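Long-range contacts in peptidase M28 (Shewanella amazonensis SB2B, PDB 3IIB), which binds two zinc ions and is probably an M28-family metallopeptidase with carboxypeptidase or dipeptidase activity: residues L299-E303 with G374-S378; K65-T69 with T312-H317; D341-A345 with V385-S389; I326-S330 with Y423-A427. All blocks are in the same frame, centred on the assembly; numbering follows the deposited sequence. Where two conformers were deposited one is given.

Contact 1 (L299-E303 with G374-S378); sequences LYAAE and GPDVS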
loop_
_atom_site.group_PDB
_atom_site.type_symbol
_atom_site.label_atom_id
_atom_site.label_comp_id
_atom_site.label_asym_id
_atom_site.label_seq_id
_atom_site.Cartn_x
_atom_site.Cartn_y
_atom_site.Cartn_z
ATOM N N LEU A 299 -27.355 -12.718 -0.335
ATOM C CA LEU A 299 -26.080 -12.290 0.166
ATOM C C LEU A 299 -25.475 -13.491 0.866
ATOM O O LEU A 299 -25.887 -13.857 1.967
ATOM C CB LEU A 299 -26.213 -11.073 1.089
ATOM C CG LEU A 299 -26.981 -9.879 0.556
ATOM C CD1 LEU A 299 -27.006 -8.707 1.568
ATOM C CD2 LEU A 299 -26.313 -9.429 -0.748
ATOM N N TYR A 300 -24.571 -14.159 0.162
ATOM C CA TYR A 300 -24.117 -15.472 0.576
ATOM C C TYR A 300 -23.106 -15.400 1.686
ATOM O O TYR A 300 -22.251 -14.517 1.724
ATOM C CB TYR A 300 -23.486 -16.259 -0.606
ATOM C CG TYR A 300 -24.442 -16.704 -1.698
ATOM C CD1 TYR A 300 -25.147 -17.866 -1.563
ATOM C CD2 TYR A 300 -24.602 -15.981 -2.869
ATOM C CE1 TYR A 300 -26.008 -18.327 -2.569
ATOM C CE2 TYR A 300 -25.475 -16.409 -3.862
ATOM C CZ TYR A 300 -26.146 -17.591 -3.717
ATOM O OH TYR A 300 -26.973 -18.043 -4.720
ATOM N N ALA A 301 -23.205 -16.385 2.570
ATOM C CA ALA A 301 -22.258 -16.634 3.635
ATOM C C ALA A 301 -21.045 -17.416 3.152
ATOM O O ALA A 301 -21.140 -18.318 2.311
ATOM C CB ALA A 301 -22.950 -17.461 4.806
ATOM N N ALA A 302 -19.910 -17.090 3.763
ATOM C CA ALA A 302 -18.743 -17.941 3.788
ATOM C C ALA A 302 -18.266 -18.326 2.389
ATOM O O ALA A 302 -17.810 -19.429 2.161
ATOM C CB ALA A 302 -19.002 -19.172 4.688
ATOM N N GLU A 303 -18.354 -17.389 1.455
ATOM C CA GLU A 303 -17.799 -17.627 0.113
ATOM C C GLU A 303 -16.291 -17.855 0.166
ATOM O O GLU A 303 -15.775 -18.700 -0.543
ATOM C CB GLU A 303 -18.162 -16.475 -0.835
ATOM C CG GLU A 303 -17.701 -16.702 -2.271
ATOM C CD GLU A 303 -16.259 -16.296 -2.535
ATOM O OE1 GLU A 303 -15.677 -15.594 -1.688
ATOM O OE2 GLU A 303 -15.717 -16.657 -3.599
ATOM N N GLY A 374 -20.778 -16.418 -11.474
ATOM C CA GLY A 374 -19.924 -16.091 -10.338
ATOM C C GLY A 374 -19.841 -17.218 -9.332
ATOM O O GLY A 374 -20.569 -18.198 -9.399
ATOM N N PRO A 375 -18.921 -17.082 -8.398
ATOM C CA PRO A 375 -18.573 -18.199 -7.548
ATOM C C PRO A 375 -19.746 -18.879 -6.858
ATOM O O PRO A 375 -19.894 -20.100 -6.951
ATOM C CB PRO A 375 -17.637 -17.566 -6.512
ATOM C CG PRO A 375 -17.141 -16.365 -7.111
ATOM C CD PRO A 375 -18.057 -15.917 -8.173
ATOM N N ASP A 376 -20.585 -18.107 -6.178
ATOM C CA ASP A 376 -21.685 -18.694 -5.414
ATOM C C ASP A 376 -22.837 -19.287 -6.237
ATOM O O ASP A 376 -23.671 -20.018 -5.687
ATOM C CB ASP A 376 -22.236 -17.652 -4.465
ATOM C CG ASP A 376 -21.216 -17.241 -3.424
ATOM O OD1 ASP A 376 -20.701 -18.161 -2.768
ATOM O OD2 ASP A 376 -20.913 -16.022 -3.297
ATOM N N VAL A 377 -22.902 -18.949 -7.522
ATOM C CA VAL A 377 -23.897 -19.547 -8.413
ATOM C C VAL A 377 -23.286 -20.523 -9.423
ATOM O O VAL A 377 -23.984 -21.064 -10.293
ATOM C CB VAL A 377 -24.732 -18.453 -9.150
ATOM C CG1 VAL A 377 -25.392 -17.564 -8.127
ATOM C CG2 VAL A 377 -23.857 -17.653 -10.129
ATOM N N SER A 378 -21.985 -20.783 -9.275
ATOM C CA SER A 378 -21.243 -21.532 -10.289
ATOM C C SER A 378 -21.623 -23.011 -10.276
ATOM O O SER A 378 -21.309 -23.716 -11.232
ATOM C CB SER A 378 -19.732 -21.376 -10.101
ATOM O OG SER A 378 -19.289 -21.934 -8.869
HETATM O O HOH W 1 -26.159 -20.864 -4.812
HETATM O O HOH W 2 -20.735 -19.020 -0.349
#
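Tyr300 and Asp376 both hold CG opposite their own carbonyl carbon, with chi1 at -69° in Tyr300 and -65° in Asp376. In this pose the two side chains slide past each other in opposite directions. CB of Asp376 sits over one face of the tyrosine ring, 3.6 Å from its centroid, in a CH-pi contact. It is offset toward the rim, and its nearest ring atom is Tyr300 CD2 at 3.3 Å. The carboxylate of Asp376 is stacked on the ring, with the two planes 28° apart. At the phenol end, Tyr300 OH lies 3.8 Å from Val377 CG1.

Two waters join the backbones to the side chains. One lies between Tyr300 OH and Asp376 O. The other donates to both Ala301 O and Asp376 OD1, and its bond to Asp376 OD1 is 2.6 Å long.

The contact lies at the end of strand 293-300 in the central sheet of the M28 catalytic domain, where the chain turns into the dizinc site. Glu303 is a known zinc-binding residue of this protein, but in this chain it is not coordinated; its side chain is about 4 Å from a zinc ion. Its chain bends at chi2 and crosses Asp376 at about a right angle, and Glu303 CG is 3.4 Å from Asp376 OD1. Beyond the bend, Glu303 OE2 reaches Pro375 CB at 3.6 Å. Asp376 also touches the zinc ligand His257, and its backbone N donates to Glu329 OE1. Within 374-378, Pro375 O accepts from both Ser378 N and Ser378 OG.

Contact 2 (K65-T69 with T312-H317); sequences KEPVT and TYAKEH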
loop_
_atom_site.group_PDB
_atom_site.type_symbol
_atom_site.label_atom_id
_atom_site.label_comp_id
_atom_site.label_asym_id
_atom_site.label_seq_id
_atom_site.Cartn_x
_atom_site.Cartn_y
_atom_site.Cartn_z
ATOM N N LYS A 65 -33.310 -15.059 6.598
ATOM C CA LYS A 65 -32.007 -15.693 6.519
ATOM C C LYS A 65 -32.082 -17.183 6.663
ATOM O O LYS A 65 -33.017 -17.715 7.279
ATOM C CB LYS A 65 -31.057 -15.094 7.545
ATOM C CG LYS A 65 -31.437 -15.308 8.992
ATOM C CD LYS A 65 -30.520 -14.493 9.861
ATOM C CE LYS A 65 -30.419 -15.023 11.230
ATOM N NZ LYS A 65 -31.629 -14.749 12.032
ATOM N N GLU A 66 -31.035 -17.850 6.166
ATOM C CA GLU A 66 -30.981 -19.301 6.117
ATOM C C GLU A 66 -29.622 -19.780 6.610
ATOM O O GLU A 66 -28.611 -19.249 6.198
ATOM C CB GLU A 66 -31.228 -19.771 4.693
ATOM C CG GLU A 66 -32.668 -19.425 4.236
ATOM C CD GLU A 66 -33.007 -19.878 2.820
ATOM O OE1 GLU A 66 -32.088 -20.146 2.020
ATOM O OE2 GLU A 66 -34.217 -19.928 2.499
ATOM N N PRO A 67 -29.611 -20.790 7.472
ATOM C CA PRO A 67 -28.336 -21.133 8.107
ATOM C C PRO A 67 -27.334 -21.879 7.217
ATOM O O PRO A 67 -27.696 -22.656 6.306
ATOM C CB PRO A 67 -28.762 -22.006 9.273
ATOM C CG PRO A 67 -29.980 -22.708 8.776
ATOM C CD PRO A 67 -30.707 -21.662 7.954
ATOM N N VAL A 68 -26.070 -21.611 7.494
ATOM C CA VAL A 68 -24.941 -22.177 6.787
ATOM C C VAL A 68 -23.928 -22.587 7.842
ATOM O O VAL A 68 -23.517 -21.768 8.654
ATOM C CB VAL A 68 -24.314 -21.169 5.815
ATOM C CG1 VAL A 68 -23.020 -21.725 5.171
ATOM C CG2 VAL A 68 -25.348 -20.736 4.775
ATOM N N THR A 69 -23.486 -23.833 7.795
ATOM C CA THR A 69 -22.428 -24.291 8.710
ATOM C C THR A 69 -21.081 -23.731 8.258
ATOM O O THR A 69 -20.715 -23.824 7.063
ATOM C CB THR A 69 -22.354 -25.830 8.749
ATOM O OG1 THR A 69 -23.650 -26.358 9.100
ATOM C CG2 THR A 69 -21.245 -26.336 9.750
ATOM N N THR A 312 -24.700 -24.513 0.160
ATOM C CA THR A 312 -25.815 -24.749 1.058
ATOM C C THR A 312 -27.139 -24.319 0.405
ATOM O O THR A 312 -28.133 -25.058 0.436
ATOM C CB THR A 312 -25.642 -24.056 2.389
ATOM O OG1 THR A 312 -24.498 -24.585 3.053
ATOM C CG2 THR A 312 -26.863 -24.257 3.285
ATOM N N TYR A 313 -27.138 -23.145 -0.206
ATOM C CA TYR A 313 -28.323 -22.647 -0.885
ATOM C C TYR A 313 -28.783 -23.629 -1.989
ATOM O O TYR A 313 -29.949 -23.961 -2.082
ATOM C CB TYR A 313 -28.033 -21.278 -1.502
ATOM C CG TYR A 313 -29.214 -20.682 -2.240
ATOM C CD1 TYR A 313 -29.479 -21.015 -3.556
ATOM C CD2 TYR A 313 -30.029 -19.743 -1.628
ATOM C CE1 TYR A 313 -30.566 -20.468 -4.226
ATOM C CE2 TYR A 313 -31.123 -19.191 -2.285
ATOM C CZ TYR A 313 -31.387 -19.541 -3.578
ATOM O OH TYR A 313 -32.509 -18.956 -4.182
ATOM N N ALA A 314 -27.852 -24.071 -2.825
ATOM C CA ALA A 314 -28.180 -25.026 -3.898
ATOM C C ALA A 314 -28.863 -26.272 -3.358
ATOM O O ALA A 314 -29.815 -26.769 -3.939
ATOM C CB ALA A 314 -26.941 -25.403 -4.691
ATOM N N LYS A 315 -28.398 -26.781 -2.233
ATOM C CA LYS A 315 -29.031 -27.975 -1.665
ATOM C C LYS A 315 -30.353 -27.654 -0.991
ATOM O O LYS A 315 -31.365 -28.358 -1.216
ATOM C CB LYS A 315 -28.079 -28.679 -0.695
ATOM C CG LYS A 315 -26.948 -29.369 -1.411
ATOM N N GLU A 316 -30.388 -26.609 -0.183
ATOM C CA GLU A 316 -31.601 -26.193 0.540
ATOM C C GLU A 316 -32.749 -25.864 -0.410
ATOM O O GLU A 316 -33.913 -26.164 -0.123
ATOM C CB GLU A 316 -31.293 -24.996 1.432
ATOM C CG GLU A 316 -32.507 -24.269 2.029
ATOM C CD GLU A 316 -33.257 -25.085 3.056
ATOM O OE1 GLU A 316 -32.672 -26.036 3.657
ATOM O OE2 GLU A 316 -34.450 -24.775 3.248
ATOM N N HIS A 317 -32.420 -25.282 -1.559
ATOM C CA HIS A 317 -33.434 -24.835 -2.527
ATOM C C HIS A 317 -33.584 -25.810 -3.691
ATOM O O HIS A 317 -34.161 -25.484 -4.726
ATOM C CB HIS A 317 -33.097 -23.399 -3.007
ATOM C CG HIS A 317 -33.232 -22.366 -1.930
ATOM N ND1 HIS A 317 -34.322 -21.521 -1.835
ATOM C CD2 HIS A 317 -32.411 -22.034 -0.903
ATOM C CE1 HIS A 317 -34.174 -20.736 -0.782
ATOM N NE2 HIS A 317 -33.024 -21.029 -0.198
HETATM O O HOH W 3 -24.517 -25.529 5.607
#
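Glu66 reaches from strand 62-84 to His317, the first residue beyond helix 308-316. From CB its chain runs out toward the helix and stays extended past CG. This carries the carboxylate to the histidine from the opposite direction. CD lies 3.2 Å from His317 NE2. OE1 accepts the hydrogen bond from His317 NE2, at 2.6 Å and an N-H...O angle of 170°. It uses its syn lone pair and sits at the ring edge, 5° out of the histidine plane. OE2 comes 3.4 Å from His317 CE1. The carboxylate and imidazole planes are 34° apart.

A face of the imidazole lies against Tyr313, whose CE2 is 3.3 Å above the ring plane. The other ring nitrogen, His317 ND1, is hydrogen-bonded to Glu320.

Farther along the strand, Thr312 CG2 packs 3.5 Å from Pro67 O and also meets Val68 CG2. Thr312 OG1 bonds to Leu308 O, and a water links it to Thr69 N. The contact thus lays a helix of the catalytic domain against the long strand that also pairs with strand 220-242.

With Glu66 at one ring nitrogen and Glu320 at the other, both imidazole nitrogens face a carboxylate. The short, straight bond to Glu66 and this second acid would favour a positively charged His317.

Contact 3 (D341-A345 with V385-S389); sequences DWRVA and VPVAS
Asp341-Arg343 and Val387-Ser389 pair as antiparallel strands in the edge region of the alpha/beta domain. Strand 337-343 lies between 365-366 and 387-392, and 387-392 is also backbone-bonded to Ala327 of strand 324-329. Four backbone hydrogen bonds hold the pair. Asp341 and Ser389 exchange two, with Ser389 N to Asp341 O at 2.8 Å. Arg343 and Val387 exchange the other two. Arg343 N to Val387 O is 2.8 Å, and the return bond from Val387 N to Arg343 O is longer, at 3.2 Å. Trp342 and Ala388 form the non-hydrogen-bonded pair between them. A CA-H...O contact from Ala388 CA to Asp341 O adds to the backbone set.

Apolar contacts lie on both faces. On the Trp342 face, the indole meets Ala388 CB through CE3, at 3.9 Å. Phe426 of helix 413-432 touches both residues here. Val344 CG1 also packs on Pro386 CB, beyond the paired strands.

The polar side chains find their partners outside the pair. Asp341 forms a salt bridge with Arg391 and accepts from Gln339, while Arg343 donates through NH1 to Pro441 O. On the face shared by Arg343 and Val387, the arginine touches through the foot of its side chain: its CB lies 3.5 Å from Val387 CG2.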
loop_
_atom_site.group_PDB
_atom_site.type_symbol
_atom_site.label_atom_id
_atom_site.label_comp_id
_atom_site.label_asym_id
_atom_site.label_seq_id
_atom_site.Cartn_x
_atom_site.Cartn_y
_atom_site.Cartn_z
ATOM N N ASP A 341 -21.814 -12.420 -20.541
ATOM C CA ASP A 341 -21.798 -13.770 -21.048
ATOM C C ASP A 341 -22.945 -14.573 -20.401
ATOM O O ASP A 341 -23.366 -14.284 -19.263
ATOM C CB ASP A 341 -20.448 -14.432 -20.767
ATOM C CG ASP A 341 -19.311 -13.809 -21.514
ATOM O OD1 ASP A 341 -19.475 -13.346 -22.668
ATOM O OD2 ASP A 341 -18.186 -13.796 -20.949
ATOM N N TRP A 342 -23.405 -15.598 -21.134
ATOM C CA TRP A 342 -24.597 -16.366 -20.762
ATOM C C TRP A 342 -24.307 -17.825 -20.587
ATOM O O TRP A 342 -23.338 -18.359 -21.119
ATOM C CB TRP A 342 -25.701 -16.212 -21.827
ATOM C CG TRP A 342 -26.077 -14.796 -22.078
ATOM C CD1 TRP A 342 -25.536 -13.952 -23.022
ATOM C CD2 TRP A 342 -27.016 -14.015 -21.337
ATOM N NE1 TRP A 342 -26.127 -12.717 -22.938
ATOM C CE2 TRP A 342 -27.025 -12.732 -21.897
ATOM C CE3 TRP A 342 -27.872 -14.277 -20.273
ATOM C CZ2 TRP A 342 -27.845 -11.736 -21.428
ATOM C CZ3 TRP A 342 -28.699 -13.282 -19.827
ATOM C CH2 TRP A 342 -28.683 -12.040 -20.380
ATOM N N ARG A 343 -25.211 -18.475 -19.863
ATOM C CA ARG A 343 -25.315 -19.930 -19.861
ATOM C C ARG A 343 -26.789 -20.233 -19.923
ATOM O O ARG A 343 -27.454 -20.380 -18.893
ATOM C CB ARG A 343 -24.667 -20.486 -18.606
ATOM C CG ARG A 343 -24.500 -21.964 -18.623
ATOM C CD ARG A 343 -23.380 -22.494 -19.488
ATOM N NE ARG A 343 -23.241 -23.923 -19.178
ATOM C CZ ARG A 343 -23.764 -24.929 -19.890
ATOM N NH1 ARG A 343 -24.435 -24.709 -21.018
ATOM N NH2 ARG A 343 -23.620 -26.197 -19.470
ATOM N N VAL A 344 -27.307 -20.210 -21.164
ATOM C CA VAL A 344 -28.720 -20.439 -21.464
ATOM C C VAL A 344 -28.857 -21.468 -22.615
ATOM O O VAL A 344 -27.872 -21.850 -23.264
ATOM C CB VAL A 344 -29.424 -19.125 -21.840
ATOM C CG1 VAL A 344 -29.316 -18.075 -20.684
ATOM C CG2 VAL A 344 -28.835 -18.550 -23.182
ATOM N N ALA A 345 -30.097 -21.872 -22.897
ATOM C CA ALA A 345 -30.385 -22.683 -24.056
ATOM C C ALA A 345 -29.795 -22.075 -25.331
ATOM O O ALA A 345 -29.769 -20.845 -25.512
ATOM C CB ALA A 345 -31.923 -22.873 -24.203
ATOM N N VAL A 385 -29.831 -24.814 -13.864
ATOM C CA VAL A 385 -30.204 -23.413 -13.660
ATOM C C VAL A 385 -29.349 -22.539 -14.567
ATOM O O VAL A 385 -28.106 -22.591 -14.511
ATOM C CB VAL A 385 -29.995 -22.973 -12.207
ATOM C CG1 VAL A 385 -30.471 -21.515 -12.019
ATOM C CG2 VAL A 385 -30.745 -23.933 -11.255
ATOM N N PRO A 386 -30.010 -21.763 -15.440
ATOM C CA PRO A 386 -29.269 -20.807 -16.258
ATOM C C PRO A 386 -28.581 -19.738 -15.421
ATOM O O PRO A 386 -29.025 -19.399 -14.319
ATOM C CB PRO A 386 -30.375 -20.172 -17.152
ATOM C CG PRO A 386 -31.463 -21.145 -17.179
ATOM C CD PRO A 386 -31.440 -21.768 -15.796
ATOM N N VAL A 387 -27.481 -19.203 -15.943
ATOM C CA VAL A 387 -26.780 -18.142 -15.295
ATOM C C VAL A 387 -26.267 -17.147 -16.329
ATOM O O VAL A 387 -26.292 -17.413 -17.520
ATOM C CB VAL A 387 -25.578 -18.649 -14.423
ATOM C CG1 VAL A 387 -26.087 -19.545 -13.246
ATOM C CG2 VAL A 387 -24.493 -19.328 -15.276
ATOM N N ALA A 388 -25.845 -15.984 -15.825
ATOM C CA ALA A 388 -25.080 -15.010 -16.590
ATOM C C ALA A 388 -23.841 -14.606 -15.795
ATOM O O ALA A 388 -23.831 -14.666 -14.548
ATOM C CB ALA A 388 -25.946 -13.768 -16.920
ATOM N N SER A 389 -22.792 -14.229 -16.523
ATOM C CA SER A 389 -21.592 -13.623 -15.945
ATOM C C SER A 389 -21.519 -12.219 -16.521
ATOM O O SER A 389 -21.289 -12.020 -17.731
ATOM C CB SER A 389 -20.343 -14.402 -16.316
ATOM O OG SER A 389 -20.254 -15.631 -15.606
#

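Contact 4 (I326-S330 with Y423-A427); sequences IAAES and YAQFA
Phe426 and Ala328 form the close apolar part of this contact. The phenylalanine CG is opposite its backbone N (chi1 177°), and the ring points at the strand. Phe426 CE2 lies 3.8 Å from Ala328 CB. Both Ala328 and Ile326 approach the ring obliquely.

One helical turn earlier, Tyr423 comes closer still, but through its polar end. Its OH lies 3.1 Å from Glu329 C and 3.7 Å from Ser330 CB. The CE1 and CZ side of its ring packs on Ser330 too, with Tyr423 CE1 and CZ each 3.9 Å from Ser330 CB.

Helix 413-432 runs nearly antiparallel to strand 324-329, at 169°, and covers one face of the central sheet in this alpha/beta catalytic domain. The segment axes stay 10.9 Å apart, a gap bridged by the two aromatic rings. Ile276 of helix 267-285 touches both Tyr423 and Ser330.

The contact has no solvent side, since every residue that takes part is buried. Its slacker places are Phe426 CZ, 4.1 Å from Ile326 CG2, and the other side of the tyrosine ring, where Tyr423 CE2 is 4.3 Å from Ala328 CB. Glu329 CB points away from the helix; its side chain lies near the zinc ligands His257 and Asp331.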
loop_
_atom_site.group_PDB
_atom_site.type_symbol
_atom_site.label_atom_id
_atom_site.label_comp_id
_atom_site.label_asym_id
_atom_site.label_seq_id
_atom_site.Cartn_x
_atom_site.Cartn_y
_atom_site.Cartn_z
ATOM N N ILE A 326 -32.988 -17.506 -13.823
ATOM C CA ILE A 326 -31.584 -17.228 -14.097
ATOM C C ILE A 326 -30.973 -16.732 -12.827
ATOM O O ILE A 326 -31.671 -16.145 -11.986
ATOM C CB ILE A 326 -31.415 -16.210 -15.235
ATOM C CG1 ILE A 326 -29.955 -16.172 -15.720
ATOM C CG2 ILE A 326 -31.881 -14.821 -14.788
ATOM C CD1 ILE A 326 -29.803 -15.694 -17.197
ATOM N N ALA A 327 -29.682 -16.980 -12.671
ATOM C CA ALA A 327 -28.917 -16.505 -11.529
ATOM C C ALA A 327 -27.635 -15.793 -11.969
ATOM O O ALA A 327 -27.047 -16.199 -12.954
ATOM C CB ALA A 327 -28.534 -17.694 -10.623
ATOM N N ALA A 328 -27.204 -14.764 -11.222
ATOM C CA ALA A 328 -25.957 -14.022 -11.485
ATOM C C ALA A 328 -25.423 -13.471 -10.188
ATOM O O ALA A 328 -26.190 -13.255 -9.244
ATOM C CB ALA A 328 -26.138 -12.875 -12.506
ATOM N N GLU A 329 -24.113 -13.293 -10.129
ATOM C CA GLU A 329 -23.451 -12.786 -8.926
ATOM C C GLU A 329 -22.393 -11.741 -9.261
ATOM O O GLU A 329 -21.591 -11.940 -10.175
ATOM C CB GLU A 329 -22.800 -13.901 -8.143
ATOM C CG GLU A 329 -22.020 -13.381 -6.955
ATOM C CD GLU A 329 -21.484 -14.462 -6.022
ATOM O OE1 GLU A 329 -20.868 -15.416 -6.536
ATOM O OE2 GLU A 329 -21.688 -14.344 -4.771
ATOM N N SER A 330 -22.394 -10.658 -8.493
ATOM C CA SER A 330 -21.358 -9.616 -8.560
ATOM C C SER A 330 -20.292 -9.948 -7.497
ATOM O O SER A 330 -20.547 -9.833 -6.286
ATOM C CB SER A 330 -21.945 -8.261 -8.273
ATOM O OG SER A 330 -20.991 -7.191 -8.441
ATOM N N TYR A 423 -26.923 -4.099 -13.375
ATOM C CA TYR A 423 -27.659 -5.139 -12.654
ATOM C C TYR A 423 -29.143 -4.825 -12.591
ATOM O O TYR A 423 -29.969 -5.731 -12.653
ATOM C CB TYR A 423 -27.114 -5.416 -11.244
ATOM C CG TYR A 423 -26.117 -6.553 -11.251
ATOM C CD1 TYR A 423 -24.783 -6.349 -11.595
ATOM C CD2 TYR A 423 -26.514 -7.858 -10.971
ATOM C CE1 TYR A 423 -23.881 -7.393 -11.602
ATOM C CE2 TYR A 423 -25.624 -8.910 -10.995
ATOM C CZ TYR A 423 -24.318 -8.693 -11.336
ATOM O OH TYR A 423 -23.434 -9.767 -11.353
ATOM N N ALA A 424 -29.480 -3.544 -12.459
ATOM C CA ALA A 424 -30.882 -3.149 -12.427
ATOM C C ALA A 424 -31.539 -3.489 -13.770
ATOM O O ALA A 424 -32.653 -4.046 -13.804
ATOM C CB ALA A 424 -31.031 -1.694 -12.063
ATOM N N GLN A 425 -30.863 -3.176 -14.871
ATOM C CA GLN A 425 -31.341 -3.534 -16.189
ATOM C C GLN A 425 -31.468 -5.065 -16.312
ATOM O O GLN A 425 -32.475 -5.590 -16.793
ATOM C CB GLN A 425 -30.411 -3.029 -17.300
ATOM C CG GLN A 425 -30.358 -1.510 -17.398
ATOM C CD GLN A 425 -29.664 -0.984 -18.630
ATOM O OE1 GLN A 425 -28.785 -1.644 -19.166
ATOM N NE2 GLN A 425 -30.082 0.194 -19.104
ATOM N N PHE A 426 -30.402 -5.776 -15.937
ATOM C CA PHE A 426 -30.419 -7.233 -16.008
ATOM C C PHE A 426 -31.585 -7.818 -15.217
ATOM O O PHE A 426 -32.315 -8.688 -15.726
ATOM C CB PHE A 426 -29.085 -7.800 -15.491
ATOM C CG PHE A 426 -29.027 -9.302 -15.455
ATOM C CD1 PHE A 426 -28.700 -10.017 -16.592
ATOM C CD2 PHE A 426 -29.234 -10.006 -14.272
ATOM C CE1 PHE A 426 -28.604 -11.396 -16.557
ATOM C CE2 PHE A 426 -29.166 -11.390 -14.252
ATOM C CZ PHE A 426 -28.854 -12.081 -15.384
ATOM N N ALA A 427 -31.718 -7.432 -13.959
ATOM C CA ALA A 427 -32.741 -8.021 -13.110
ATOM C C ALA A 427 -34.128 -7.653 -13.655
ATOM O O ALA A 427 -34.984 -8.506 -13.727
ATOM C CB ALA A 427 -32.593 -7.615 -11.649
#

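Overall arrangement
Contact 2 opens first along the chain, at strand 62-84, and closes before contacts 3 and 4 begin. Contact 1 crosses all three others, and contact 3 is nested inside the loop closed by contact 4. Contacts 1, 2 and 4 all reach the large mixed sheet. Probable backbone hydrogen bonds from Pro386 and Ala388 to Ala327 of strand 324-329 join contact 3 to that sheet as well. Centres of contacts 1 and 2 are 11 Å apart, as are those of contacts 3 and 4. Contacts 2 and 3 are 22 Å apart and do not touch. Contact 1 touches every other contact, so the zinc-side loops are packed into the surrounding fold.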